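Local atomic coordinates of tail spike protein (Acinetobacter phage vB_AbaP_AS12, PDB entry 6EU4), a protein that forms a trimeric tailspike of an Acinetobacter phage and, as in related phage tailspikes, probably recognises and degrades the bacterial capsular polysaccharide. Residues 124-129 / 148-153; 175-180 / 196-201; 486-491 / 558-563; 496-501 / 521-526. One frame throughout, in Å; residues are numbered along the deposited sequence.

Interaction 1: 124-129 / 148-153; sequences LYHTSV and GFIKTT
Four backbone hydrogen bonds knit 124-129 to 148-153 as parallel neighbours in register, Leu124 beside Gly148 and Thr127 beside Lys151. Tyr125 uses both its polar backbone atoms: its N donates to Gly148 O at 2.9 Å, and its O receives Ile150 N at 2.8 Å. Thr127 repeats the pattern with Ile150 O and Thr152 N. Paired residues point to the same face of the sheet. On one side of it His126 and Ile150 lie alongside, pointing the same way, and CB of Ile150 sits over a face of the imidazole, 4.0 Å from the ring centroid of His126, in a CH-pi contact. On the other side the Tyr125 and Phe149 rings cross obliquely, CD2 of Tyr125 coming 3.9 Å from CE1 of Phe149, at the edge of the latter ring. Gly148 adopts backbone angles (phi 148°, psi -164°) that would jam a CB against the preceding carbonyl.

Beyond the strands the pairing passes to side chains. Thr153 OG1 donates to Ser128 O at a short 2.5 Å. Lys151, with CG anti to its backbone N (chi1 -179°), runs its CE to 3.5 Å from Val129 C, then bends so that NZ donates to Thr153 O. The same ammonium also bonds Asn155 O and forms a salt bridge with Asp174, while Tyr125 OH is held by Glu92.

The pair belongs to parallel coils stacked as a beta-helix, probably right-handed as in other phage tailspikes. Helix 106-113 covers Tyr125, Thr127 and Phe149 through Ile109, and strand 196-200 continues the sheet beyond 148-151.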
# COMPACT_ATOMS: atom_id res chain seq x y z
N LEU A 124 3.81 2.18 37.92
CA LEU A 124 3.41 0.78 37.87
C LEU A 124 2.47 0.48 39.03
O LEU A 124 2.76 0.81 40.19
CB LEU A 124 4.61 -0.15 37.92
CG LEU A 124 5.58 0.03 36.76
CD1 LEU A 124 6.86 -0.76 37.02
CD2 LEU A 124 4.91 -0.36 35.43
N TYR A 125 1.37 -0.16 38.71
CA TYR A 125 0.39 -0.60 39.69
C TYR A 125 0.33 -2.11 39.65
O TYR A 125 0.30 -2.70 38.56
CB TYR A 125 -0.98 -0.02 39.38
CG TYR A 125 -1.01 1.47 39.16
CD1 TYR A 125 -1.17 2.36 40.21
CD2 TYR A 125 -0.86 1.99 37.88
CE1 TYR A 125 -1.21 3.74 40.00
CE2 TYR A 125 -0.90 3.36 37.65
CZ TYR A 125 -1.08 4.22 38.69
OH TYR A 125 -1.10 5.57 38.44
N HIS A 126 0.33 -2.75 40.82
CA HIS A 126 0.30 -4.20 40.91
C HIS A 126 -1.12 -4.68 41.22
O HIS A 126 -1.85 -4.05 41.98
CB HIS A 126 1.27 -4.70 41.99
CG HIS A 126 2.69 -4.50 41.60
ND1 HIS A 126 3.28 -3.25 41.57
CD2 HIS A 126 3.64 -5.37 41.19
CE1 HIS A 126 4.53 -3.37 41.17
NE2 HIS A 126 4.77 -4.65 40.93
N THR A 127 -1.51 -5.78 40.58
CA THR A 127 -2.89 -6.26 40.65
C THR A 127 -2.91 -7.76 40.89
O THR A 127 -2.10 -8.50 40.32
CB THR A 127 -3.64 -5.96 39.37
OG1 THR A 127 -2.91 -6.53 38.27
CG2 THR A 127 -3.79 -4.47 39.19
N SER A 128 -3.85 -8.22 41.70
CA SER A 128 -4.01 -9.65 41.96
C SER A 128 -5.13 -10.27 41.14
O SER A 128 -5.27 -11.51 41.15
CB SER A 128 -4.29 -9.90 43.44
OG SER A 128 -5.61 -9.50 43.75
N VAL A 129 -5.94 -9.46 40.46
CA VAL A 129 -7.00 -9.94 39.58
C VAL A 129 -6.93 -9.13 38.29
O VAL A 129 -6.27 -8.08 38.23
CB VAL A 129 -8.39 -9.83 40.24
CG1 VAL A 129 -8.50 -10.80 41.44
CG2 VAL A 129 -8.67 -8.41 40.69
N GLY A 148 1.83 1.31 33.88
CA GLY A 148 1.06 0.14 33.52
C GLY A 148 0.75 -0.73 34.71
O GLY A 148 0.86 -0.30 35.86
N PHE A 149 0.35 -1.96 34.39
CA PHE A 149 -0.20 -2.90 35.35
C PHE A 149 0.66 -4.15 35.37
O PHE A 149 0.96 -4.71 34.31
CB PHE A 149 -1.64 -3.29 35.00
CG PHE A 149 -2.60 -2.14 34.92
CD1 PHE A 149 -2.53 -1.09 35.82
CD2 PHE A 149 -3.56 -2.10 33.93
CE1 PHE A 149 -3.42 -0.01 35.74
CE2 PHE A 149 -4.45 -1.01 33.83
CZ PHE A 149 -4.36 0.04 34.75
N ILE A 150 1.01 -4.60 36.57
CA ILE A 150 1.77 -5.82 36.79
C ILE A 150 0.87 -6.79 37.54
O ILE A 150 0.51 -6.54 38.69
CB ILE A 150 3.06 -5.55 37.58
CG1 ILE A 150 3.83 -4.37 36.96
CG2 ILE A 150 3.91 -6.81 37.65
CD1 ILE A 150 4.33 -4.64 35.57
N LYS A 151 0.51 -7.89 36.89
CA LYS A 151 -0.36 -8.87 37.50
C LYS A 151 0.48 -9.93 38.21
O LYS A 151 1.40 -10.49 37.61
CB LYS A 151 -1.25 -9.51 36.45
CG LYS A 151 -2.19 -10.53 37.06
CD LYS A 151 -3.54 -10.49 36.42
CE LYS A 151 -4.51 -11.39 37.13
NZ LYS A 151 -4.43 -12.75 36.62
N THR A 152 0.13 -10.23 39.46
CA THR A 152 0.96 -11.05 40.34
C THR A 152 0.42 -12.45 40.58
O THR A 152 1.03 -13.21 41.35
CB THR A 152 1.12 -10.36 41.70
OG1 THR A 152 -0.16 -10.31 42.35
CG2 THR A 152 1.66 -8.94 41.53
N THR A 153 -0.71 -12.79 40.00
CA THR A 153 -1.36 -14.08 40.20
C THR A 153 -1.93 -14.55 38.87
O THR A 153 -1.93 -13.82 37.87
CB THR A 153 -2.54 -14.00 41.17
OG1 THR A 153 -3.63 -13.34 40.49
CG2 THR A 153 -2.18 -13.24 42.45

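Interaction 2: 175-180 / 196-201; sequences AIMVAI and FTLQYD
Ile176 stands at a corner where the chain turns from one face of the beta-helix to the next, and its side chain points into the interior, toward strand 196-200. From CB, CG2 lies anti to the backbone N and meets Leu198 CD2 at 4.0 Å. The other branch, CG1, is anti to the carbonyl carbon (chi1 -54°) and passes over a face of the Tyr200 ring, 3.9 Å from its centroid, as a CH-pi contact. An extended chi2 of 172° then carries CD1 onto the backbone, where it ends 3.3 Å from Gln199 C. Ile176 and Tyr200 slide past each other in opposite directions.

Met177, a selenomethionine, follows with a stretched chain. Its CB rests 4.0 Å from Leu198 CD1, and SE approaches Phe196 CE1 at 4.1 Å in an oblique Met-aromatic contact, the two side chains crossing at about a right angle. At the other end Tyr200 OH comes to 3.3 Å from Ala175 CA.

No hydrogen bond joins the two segments. Two different faces of the beta-helix are therefore held together by shape and dispersion in a buried, apolar interior, whereas the phenol hydroxyl of the buried Tyr200 is hydrogen-bonded to Asp174.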
# COMPACT_ATOMS: atom_id res chain seq x y z
N ALA A 175 -6.18 -13.14 32.69
CA ALA A 175 -5.74 -12.05 31.84
C ALA A 175 -5.35 -10.88 32.73
O ALA A 175 -5.68 -10.86 33.92
CB ALA A 175 -6.83 -11.62 30.86
N ILE A 176 -4.62 -9.92 32.17
CA ILE A 176 -4.25 -8.72 32.92
C ILE A 176 -5.34 -7.67 32.81
O ILE A 176 -5.77 -7.09 33.82
CB ILE A 176 -2.89 -8.16 32.45
CG1 ILE A 176 -1.83 -9.25 32.52
CG2 ILE A 176 -2.50 -6.97 33.31
CD1 ILE A 176 -0.51 -8.84 31.90
N MSE A 177 -5.79 -7.43 31.59
CA MSE A 177 -6.85 -6.49 31.30
C MSE A 177 -7.89 -7.16 30.38
O MSE A 177 -7.53 -7.96 29.51
CB MSE A 177 -6.27 -5.21 30.65
CG MSE A 177 -7.15 -4.03 30.68
SE MSE A 177 -6.09 -2.46 30.07
CE MSE A 177 -7.16 -1.17 30.97
N VAL A 178 -9.17 -6.85 30.60
CA VAL A 178 -10.27 -7.48 29.89
C VAL A 178 -11.22 -6.39 29.39
O VAL A 178 -11.62 -5.52 30.17
CB VAL A 178 -11.05 -8.46 30.80
CG1 VAL A 178 -12.19 -9.15 30.03
CG2 VAL A 178 -10.09 -9.49 31.41
N ALA A 179 -11.58 -6.46 28.12
CA ALA A 179 -12.60 -5.58 27.54
C ALA A 179 -13.95 -6.29 27.62
O ALA A 179 -14.08 -7.42 27.14
CB ALA A 179 -12.27 -5.25 26.08
N ILE A 180 -14.93 -5.63 28.22
CA ILE A 180 -16.27 -6.20 28.42
C ILE A 180 -17.33 -5.21 27.93
O ILE A 180 -17.33 -4.05 28.36
CB ILE A 180 -16.51 -6.54 29.90
CG1 ILE A 180 -15.41 -7.45 30.43
CG2 ILE A 180 -17.91 -7.13 30.10
CD1 ILE A 180 -15.57 -7.90 31.92
N PHE A 196 1.14 2.58 27.88
CA PHE A 196 1.39 1.82 29.10
C PHE A 196 1.65 0.36 28.76
O PHE A 196 1.50 -0.08 27.62
CB PHE A 196 0.23 1.95 30.09
CG PHE A 196 -1.10 1.49 29.57
CD1 PHE A 196 -1.47 0.17 29.68
CD2 PHE A 196 -2.00 2.39 29.01
CE1 PHE A 196 -2.71 -0.25 29.23
CE2 PHE A 196 -3.23 1.98 28.55
CZ PHE A 196 -3.59 0.65 28.67
N THR A 197 2.06 -0.39 29.78
CA THR A 197 2.40 -1.80 29.63
C THR A 197 1.48 -2.66 30.49
O THR A 197 0.95 -2.22 31.51
CB THR A 197 3.87 -2.04 30.00
OG1 THR A 197 4.20 -3.42 29.78
CG2 THR A 197 4.13 -1.70 31.48
N LEU A 198 1.28 -3.90 30.04
CA LEU A 198 0.54 -4.94 30.75
C LEU A 198 1.48 -6.13 30.85
O LEU A 198 1.85 -6.70 29.82
CB LEU A 198 -0.73 -5.35 29.98
CG LEU A 198 -1.74 -4.25 29.66
CD1 LEU A 198 -2.80 -4.77 28.70
CD2 LEU A 198 -2.36 -3.78 30.94
N GLN A 199 1.88 -6.49 32.06
CA GLN A 199 2.82 -7.59 32.23
C GLN A 199 2.42 -8.47 33.40
O GLN A 199 1.90 -7.99 34.41
CB GLN A 199 4.25 -7.07 32.47
CG GLN A 199 4.74 -6.15 31.38
CD GLN A 199 6.19 -5.75 31.56
OE1 GLN A 199 6.96 -6.44 32.25
NE2 GLN A 199 6.58 -4.63 30.95
N TYR A 200 2.74 -9.76 33.29
CA TYR A 200 2.77 -10.62 34.47
C TYR A 200 4.10 -10.45 35.19
O TYR A 200 5.13 -10.15 34.58
CB TYR A 200 2.58 -12.09 34.11
CG TYR A 200 1.16 -12.42 33.78
CD1 TYR A 200 0.68 -12.24 32.50
CD2 TYR A 200 0.29 -12.88 34.75
CE1 TYR A 200 -0.65 -12.51 32.18
CE2 TYR A 200 -1.04 -13.17 34.45
CZ TYR A 200 -1.50 -12.97 33.15
OH TYR A 200 -2.81 -13.25 32.86
N ASP A 201 4.07 -10.63 36.51
CA ASP A 201 5.26 -10.86 37.31
C ASP A 201 6.08 -11.99 36.69
O ASP A 201 5.60 -13.11 36.56
CB ASP A 201 4.82 -11.20 38.74
CG ASP A 201 5.99 -11.40 39.72
OD1 ASP A 201 7.16 -11.49 39.30
OD2 ASP A 201 5.69 -11.46 40.93

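Interaction 3: 486-491 / 558-563; sequences SITNLR and QAYASW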
# COMPACT_ATOMS: atom_id res chain seq x y z
N SER A 486 19.12 -32.22 -26.71
CA SER A 486 18.37 -32.78 -27.82
C SER A 486 17.06 -32.03 -28.03
O SER A 486 16.28 -31.86 -27.10
CB SER A 486 18.08 -34.26 -27.59
OG SER A 486 17.13 -34.71 -28.54
N ILE A 487 16.82 -31.60 -29.27
CA ILE A 487 15.54 -30.99 -29.60
C ILE A 487 14.44 -32.02 -29.77
O ILE A 487 13.27 -31.65 -29.93
CB ILE A 487 15.66 -30.11 -30.86
CG1 ILE A 487 16.12 -30.93 -32.06
CG2 ILE A 487 16.59 -28.95 -30.61
CD1 ILE A 487 15.89 -30.20 -33.41
N THR A 488 14.77 -33.31 -29.71
CA THR A 488 13.76 -34.35 -29.67
C THR A 488 13.12 -34.49 -28.30
O THR A 488 11.97 -34.94 -28.21
CB THR A 488 14.41 -35.66 -30.11
OG1 THR A 488 14.88 -35.49 -31.45
CG2 THR A 488 13.43 -36.84 -30.05
N ASN A 489 13.80 -34.07 -27.24
CA ASN A 489 13.35 -34.28 -25.87
C ASN A 489 12.96 -32.97 -25.19
O ASN A 489 13.22 -32.78 -23.99
CB ASN A 489 14.41 -35.01 -25.07
CG ASN A 489 14.82 -36.33 -25.70
OD1 ASN A 489 14.02 -36.98 -26.37
ND2 ASN A 489 16.08 -36.74 -25.49
N LEU A 490 12.32 -32.06 -25.93
CA LEU A 490 11.82 -30.79 -25.39
C LEU A 490 10.30 -30.75 -25.35
O LEU A 490 9.71 -29.67 -25.24
CB LEU A 490 12.35 -29.61 -26.21
CG LEU A 490 13.87 -29.46 -26.28
CD1 LEU A 490 14.26 -28.31 -27.21
CD2 LEU A 490 14.45 -29.24 -24.89
N ARG A 491 9.65 -31.92 -25.43
CA ARG A 491 8.19 -31.98 -25.44
C ARG A 491 7.59 -31.82 -24.05
O ARG A 491 6.43 -31.41 -23.93
CB ARG A 491 7.76 -33.32 -26.05
CG ARG A 491 8.35 -33.50 -27.46
CD ARG A 491 8.09 -34.86 -28.00
NE ARG A 491 6.72 -35.03 -28.45
CZ ARG A 491 6.29 -36.15 -29.02
NH1 ARG A 491 7.13 -37.16 -29.18
NH2 ARG A 491 5.03 -36.26 -29.43
N GLN A 558 3.45 -40.73 -29.08
CA GLN A 558 4.31 -41.39 -30.05
C GLN A 558 5.61 -40.62 -30.18
O GLN A 558 5.67 -39.41 -29.95
CB GLN A 558 3.65 -41.47 -31.44
CG GLN A 558 2.32 -42.18 -31.46
CD GLN A 558 2.44 -43.70 -31.28
OE1 GLN A 558 3.52 -44.28 -31.40
NE2 GLN A 558 1.32 -44.34 -30.99
N ALA A 559 6.65 -41.33 -30.62
CA ALA A 559 7.91 -40.68 -30.95
C ALA A 559 7.74 -39.80 -32.20
O ALA A 559 6.83 -40.00 -33.01
CB ALA A 559 9.00 -41.72 -31.20
N TYR A 560 8.65 -38.84 -32.35
CA TYR A 560 8.67 -38.01 -33.54
C TYR A 560 8.77 -38.86 -34.80
O TYR A 560 9.51 -39.86 -34.85
CB TYR A 560 9.84 -37.03 -33.51
CG TYR A 560 9.59 -35.70 -32.82
CD1 TYR A 560 8.79 -34.73 -33.40
CD2 TYR A 560 10.19 -35.41 -31.60
CE1 TYR A 560 8.59 -33.49 -32.78
CE2 TYR A 560 9.99 -34.18 -30.97
CZ TYR A 560 9.20 -33.23 -31.55
OH TYR A 560 9.00 -32.02 -30.91
N ALA A 561 8.05 -38.45 -35.82
CA ALA A 561 8.20 -38.99 -37.15
C ALA A 561 9.47 -38.45 -37.81
O ALA A 561 10.10 -37.50 -37.33
CB ALA A 561 6.98 -38.66 -38.00
N SER A 562 9.86 -39.08 -38.92
CA SER A 562 11.08 -38.70 -39.63
C SER A 562 11.02 -37.25 -40.11
O SER A 562 9.97 -36.72 -40.46
CB SER A 562 11.31 -39.62 -40.83
OG SER A 562 11.40 -40.98 -40.42
N TRP A 563 12.19 -36.62 -40.15
CA TRP A 563 12.31 -35.28 -40.71
C TRP A 563 12.03 -35.28 -42.22
O TRP A 563 12.42 -36.21 -42.94
CB TRP A 563 13.71 -34.73 -40.48
CG TRP A 563 14.02 -34.19 -39.12
CD1 TRP A 563 14.81 -34.78 -38.17
CD2 TRP A 563 13.59 -32.95 -38.58
NE1 TRP A 563 14.89 -33.97 -37.07
CE2 TRP A 563 14.15 -32.84 -37.29
CE3 TRP A 563 12.78 -31.91 -39.05
CZ2 TRP A 563 13.94 -31.74 -36.47
CZ3 TRP A 563 12.56 -30.81 -38.23
CH2 TRP A 563 13.15 -30.74 -36.94
O HOH W 1 10.78 -31.58 -28.82
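Neither segment is regular: 486-491 opens with an ST turn, in which Ser486 OG accepts from Thr488 N at 3.0 Å, and the backbones of the two loops come closest, CA to CA, at Thr488 and Tyr560, 7.4 Å apart. Arg491 carries the contact. Its chain leaves extended and bends at chi3 (76°), laying CD 3.6 Å from Tyr560 CE2 and bringing the guanidinium over the phenol. CZ of Arg491 stands 4.8 Å from the ring centroid of Tyr560, only 14° off the normal, a cation-pi arrangement with the planes inclined 40° to each other. From this place NH1 donates to Gln558 O at 2.8 Å, within both the guanidinium plane and the carbonyl plane; the bond from NH2 to the same oxygen is weak.

The edge of the Tyr560 ring has its own neighbours. Thr488 O lies in its plane, 3.5 Å from CE2 of Tyr560, and Thr488 CG2 touches CD2. The phenol OH donates to a water, which in turn donates to Ile487 O at 2.7 Å, so the tyrosine tip is tied to the turn through solvent. Further along, Ile487 CD1 meets the edge of the Trp563 indole.

NE of Arg491 bonds the side-chain oxygen of Asn535, and NH2 bonds the backbone O atoms of Ser533 and Asp555, which would fix its rotation; Arg552 makes a second cation-pi contact with Tyr560. The two loops cover strands 535-542 and 547-554, with Tyr560 and Trp563 resting on Gln537; Trp563 O also bonds Arg570 of the second subunit, so this surface patch borders the trimer interface.

Interaction 4: 496-501 / 521-526; sequences NAVLVQ and LVQQWS
Backbone hydrogen bonds come first: strands 496-501 and 521-526 run antiparallel, and the hydrogen-bonded pairs Ala497-Gln524 and Leu499-Val522 each close two of them. Leu499 N to Val522 O, at 2.8 Å, is nearly straight and almost along the C=O axis. Gln524 O accepts twice, from Ala497 N and from NE2 of Gln523, whose chain bends at chi2 (77°) to bring its amide back over its own strand.

Side-chain polar contacts extend the pairing at one end. Asn496 OD1 receives Ser526 N at 2.8 Å, the N-H arriving from above the carbonyl plane, and ND2 returns a weak bond to Ser526 O.

Apolar contacts occupy both faces. Val500 CB lies 3.8 Å from Leu521 CD2, the two side chains pointing the same way, while Leu499 and Val522 meet across the opposite face through their CB atoms at 4.3 Å. Within its strand, Gln523 CG lies over one face of the Trp525 indole, toward its rim.

Strands 474-481 and 535-542 flank the pair within the chain. Trp525 NE1 bonds Gln523 OE1 of the second subunit, and Gln523 OE1 takes the same bond from Trp525 of the third, while Asn496 and Ala497 pair with a strand of the second, carrying the sheet across the interface.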
# COMPACT_ATOMS: atom_id res chain seq x y z
N ASN A 496 5.00 -24.26 -27.51
CA ASN A 496 5.36 -23.51 -28.70
C ASN A 496 6.51 -22.59 -28.34
O ASN A 496 6.34 -21.72 -27.48
CB ASN A 496 4.15 -22.72 -29.19
CG ASN A 496 2.96 -23.60 -29.50
OD1 ASN A 496 2.95 -24.32 -30.48
ND2 ASN A 496 1.95 -23.54 -28.66
N ALA A 497 7.67 -22.77 -28.98
CA ALA A 497 8.88 -22.05 -28.59
C ALA A 497 9.85 -21.97 -29.76
O ALA A 497 9.98 -22.92 -30.53
CB ALA A 497 9.57 -22.74 -27.40
N VAL A 498 10.58 -20.86 -29.84
CA VAL A 498 11.68 -20.72 -30.79
C VAL A 498 12.99 -21.04 -30.08
O VAL A 498 13.26 -20.54 -28.98
CB VAL A 498 11.73 -19.30 -31.38
CG1 VAL A 498 12.88 -19.20 -32.38
CG2 VAL A 498 10.38 -18.93 -32.03
N LEU A 499 13.81 -21.86 -30.74
CA LEU A 499 15.10 -22.34 -30.25
C LEU A 499 16.19 -21.91 -31.21
O LEU A 499 15.99 -21.81 -32.43
CB LEU A 499 15.11 -23.87 -30.14
CG LEU A 499 13.80 -24.52 -29.65
CD1 LEU A 499 13.88 -26.02 -29.80
CD2 LEU A 499 13.54 -24.13 -28.21
N VAL A 500 17.38 -21.68 -30.67
CA VAL A 500 18.57 -21.46 -31.50
C VAL A 500 19.66 -22.40 -31.02
O VAL A 500 19.87 -22.57 -29.81
CB VAL A 500 19.05 -19.99 -31.49
CG1 VAL A 500 19.38 -19.50 -30.07
CG2 VAL A 500 20.25 -19.83 -32.41
N GLN A 501 20.34 -23.03 -31.96
CA GLN A 501 21.56 -23.80 -31.67
C GLN A 501 22.68 -23.14 -32.47
O GLN A 501 22.78 -23.34 -33.68
CB GLN A 501 21.41 -25.27 -32.03
CG GLN A 501 22.69 -26.07 -31.76
CD GLN A 501 23.22 -25.85 -30.37
OE1 GLN A 501 24.07 -24.99 -30.15
NE2 GLN A 501 22.73 -26.63 -29.41
N LEU A 521 18.02 -22.36 -36.41
CA LEU A 521 16.82 -21.87 -35.75
C LEU A 521 15.75 -22.94 -35.90
O LEU A 521 15.62 -23.54 -36.97
CB LEU A 521 16.34 -20.56 -36.36
CG LEU A 521 17.19 -19.33 -36.04
CD1 LEU A 521 16.81 -18.16 -36.93
CD2 LEU A 521 17.01 -18.97 -34.57
N VAL A 522 15.00 -23.18 -34.82
CA VAL A 522 13.94 -24.18 -34.81
C VAL A 522 12.70 -23.55 -34.19
O VAL A 522 12.77 -22.96 -33.10
CB VAL A 522 14.34 -25.44 -34.02
CG1 VAL A 522 13.18 -26.46 -34.01
CG2 VAL A 522 15.62 -26.07 -34.58
N GLN A 523 11.58 -23.65 -34.88
CA GLN A 523 10.29 -23.34 -34.30
C GLN A 523 9.68 -24.65 -33.85
O GLN A 523 9.46 -25.55 -34.67
CB GLN A 523 9.36 -22.66 -35.31
CG GLN A 523 7.90 -22.53 -34.82
CD GLN A 523 7.74 -21.40 -33.81
OE1 GLN A 523 8.02 -20.24 -34.11
NE2 GLN A 523 7.31 -21.74 -32.61
N GLN A 524 9.41 -24.77 -32.55
CA GLN A 524 8.64 -25.90 -32.03
C GLN A 524 7.20 -25.48 -31.81
O GLN A 524 6.93 -24.37 -31.32
CB GLN A 524 9.24 -26.44 -30.73
CG GLN A 524 8.38 -27.54 -30.11
CD GLN A 524 9.09 -28.26 -28.99
OE1 GLN A 524 10.09 -28.92 -29.22
NE2 GLN A 524 8.57 -28.14 -27.76
N TRP A 525 6.27 -26.33 -32.21
CA TRP A 525 4.87 -26.18 -31.86
C TRP A 525 4.46 -27.34 -30.96
O TRP A 525 5.03 -28.44 -31.02
CB TRP A 525 3.98 -26.17 -33.09
CG TRP A 525 4.07 -24.97 -33.99
CD1 TRP A 525 3.38 -23.82 -33.86
CD2 TRP A 525 4.87 -24.83 -35.18
NE1 TRP A 525 3.69 -22.95 -34.88
CE2 TRP A 525 4.61 -23.55 -35.70
CE3 TRP A 525 5.78 -25.65 -35.84
CZ2 TRP A 525 5.19 -23.08 -36.88
CZ3 TRP A 525 6.39 -25.17 -37.00
CH2 TRP A 525 6.09 -23.91 -37.51
N SER A 526 3.43 -27.09 -30.15
CA SER A 526 2.94 -28.07 -29.20
C SER A 526 1.48 -27.82 -28.88
O SER A 526 1.02 -26.67 -28.87
CB SER A 526 3.75 -28.00 -27.90
OG SER A 526 3.23 -28.92 -26.96

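Overall arrangement
The four contacts form two pairs on opposite sides of the centre of the chain. Interactions 1 and 2 have centres 8 Å apart and share the beta-helix: strand 148-151 lies next to 196-200, and Lys151 N probably bonds Gln199 O at 2.8 Å, so one shows how coils stack and the other how the interior between faces is filled. Interactions 3 and 4, with centres 12 Å apart, belong to the C-terminal sheet region; Gln524 NE2 probably bonds Leu490 O at 3.2 Å, and both contacts touch the second subunit. From interaction 2 the nearest atoms of interactions 3 and 4 are each about 59 Å away. Stacked coils within one chain thus give way to sheet pairing that crosses subunits.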